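Local coordinates for protein 5-oxoprolinase subunit A (PDB 2DFA) that probably catalyses the ATP-dependent cleavage of 5-oxoproline to L-glutamate, as one subunit of a three-component 5-oxoprolinase complex, at residues G138-V143 against G157-L162. Residues are numbered along the deposited sequence; the frame is centred on the assembly and turned at random.
Sequences GLPLVV and GLRVVL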
# COMPACT_ATOMS: atom_id res chain seq x y z
N GLY A 138 -7.49 12.16 -28.72
CA GLY A 138 -6.42 12.93 -29.35
C GLY A 138 -5.05 12.72 -28.72
O GLY A 138 -4.04 13.22 -29.24
N LEU A 139 -5.00 11.98 -27.62
CA LEU A 139 -3.73 11.72 -26.93
C LEU A 139 -2.79 10.80 -27.70
O LEU A 139 -3.16 9.68 -28.06
CB LEU A 139 -3.99 11.11 -25.56
CG LEU A 139 -4.21 12.02 -24.35
CD1 LEU A 139 -4.66 11.16 -23.16
CD2 LEU A 139 -2.91 12.76 -24.03
N PRO A 140 -1.55 11.25 -27.95
CA PRO A 140 -0.62 10.38 -28.67
C PRO A 140 -0.05 9.33 -27.71
O PRO A 140 0.15 9.61 -26.53
CB PRO A 140 0.45 11.35 -29.16
CG PRO A 140 0.47 12.39 -28.09
CD PRO A 140 -0.99 12.60 -27.79
N LEU A 141 0.19 8.14 -28.22
CA LEU A 141 0.75 7.07 -27.41
C LEU A 141 2.15 6.78 -27.92
O LEU A 141 2.36 6.59 -29.12
CB LEU A 141 -0.12 5.81 -27.54
CG LEU A 141 0.23 4.58 -26.68
CD1 LEU A 141 0.26 4.97 -25.20
CD2 LEU A 141 -0.79 3.49 -26.93
N VAL A 142 3.12 6.80 -27.01
CA VAL A 142 4.51 6.53 -27.35
C VAL A 142 4.68 5.01 -27.38
O VAL A 142 4.33 4.33 -26.42
CB VAL A 142 5.47 7.15 -26.31
CG1 VAL A 142 6.92 6.77 -26.61
CG2 VAL A 142 5.31 8.66 -26.31
N VAL A 143 5.22 4.49 -28.48
CA VAL A 143 5.39 3.05 -28.61
C VAL A 143 6.74 2.65 -29.18
O VAL A 143 7.50 3.48 -29.68
CB VAL A 143 4.31 2.44 -29.53
CG1 VAL A 143 2.94 2.97 -29.16
CG2 VAL A 143 4.62 2.77 -30.98
N GLY A 157 -7.00 3.33 -33.37
CA GLY A 157 -7.27 4.63 -33.96
C GLY A 157 -6.53 5.77 -33.29
O GLY A 157 -6.85 6.93 -33.51
N LEU A 158 -5.54 5.44 -32.47
CA LEU A 158 -4.76 6.46 -31.77
C LEU A 158 -3.57 6.94 -32.59
O LEU A 158 -3.06 6.20 -33.43
CB LEU A 158 -4.20 5.93 -30.45
CG LEU A 158 -5.14 5.60 -29.29
CD1 LEU A 158 -4.31 5.09 -28.11
CD2 LEU A 158 -5.91 6.84 -28.89
N ARG A 159 -3.15 8.17 -32.34
CA ARG A 159 -1.97 8.71 -33.01
C ARG A 159 -0.81 8.04 -32.28
O ARG A 159 -0.81 7.99 -31.05
CB ARG A 159 -1.88 10.22 -32.82
CG ARG A 159 -0.52 10.79 -33.19
CD ARG A 159 -0.42 12.25 -32.80
NE ARG A 159 0.95 12.75 -32.93
CZ ARG A 159 1.40 13.85 -32.34
NH1 ARG A 159 0.59 14.58 -31.59
NH2 ARG A 159 2.66 14.22 -32.50
N VAL A 160 0.16 7.54 -33.03
CA VAL A 160 1.30 6.88 -32.41
C VAL A 160 2.60 7.65 -32.60
O VAL A 160 2.82 8.26 -33.65
CB VAL A 160 1.48 5.44 -32.95
CG1 VAL A 160 0.22 4.63 -32.69
CG2 VAL A 160 1.80 5.48 -34.44
N VAL A 161 3.45 7.62 -31.58
CA VAL A 161 4.74 8.31 -31.60
C VAL A 161 5.83 7.25 -31.45
O VAL A 161 5.85 6.51 -30.46
CB VAL A 161 4.85 9.32 -30.44
CG1 VAL A 161 6.20 10.01 -30.48
CG2 VAL A 161 3.73 10.35 -30.54
N LEU A 162 6.74 7.19 -32.42
CA LEU A 162 7.82 6.21 -32.39
C LEU A 162 9.03 6.61 -31.56
O LEU A 162 9.64 7.66 -31.77
CB LEU A 162 8.26 5.89 -33.82
CG LEU A 162 7.14 5.38 -34.73
CD1 LEU A 162 7.71 4.97 -36.08
CD2 LEU A 162 6.44 4.20 -34.07
O HOH W 1 -2.33 14.60 -31.14
O HOH W 2 -4.48 9.75 -30.32
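Leu141, Val142 and Val143 pair in parallel with Val160, Val161 and Leu162, the strand axes approaching to 4.6 Å at 37°. Since helix 148-155 links the two strands, this is a beta-alpha-beta unit within the chain's parallel sheet. Three backbone bonds fix the register: Leu141 N to Arg159 O, Val161 N to Leu141 O (2.9 Å, the donor tilted 31° from the carbonyl plane) and Val143 N to Val161 O.

On the face carrying Val142 and Val161, Val161 CG2 packs against Pro140 CB at 3.7 Å. The same CB meets the Arg159 chain, its CD 3.8 Å away, and lies over one face of the guanidinium. A chi1 of 166° sets Arg159 CG anti to the backbone N, and the chain, extended from CG to NE, lies side by side with the proline, pointing the same way; NH2 is hydrogen-bonded to O of Phe250, the C-terminal residue.

The other face, carrying Leu141 and Val143, is turned to the crossover helix, where both touch Tyr149. Leu141 CD2 meets Leu158 CD1 at 4.0 Å, and the Leu158 side chain also packs on Ala129 and Val132 of helix 122-135. Farther along, Val143 CG2 reaches Leu162 CD2 at 3.9 Å.

Ahead of the paired residues, two waters bridge the segments: one joins Leu139 O to Arg159 N, while another donates to Gly138 O, and its oxygen lies in the guanidinium plane, accepting from Arg159 NH1 at 3.0 Å.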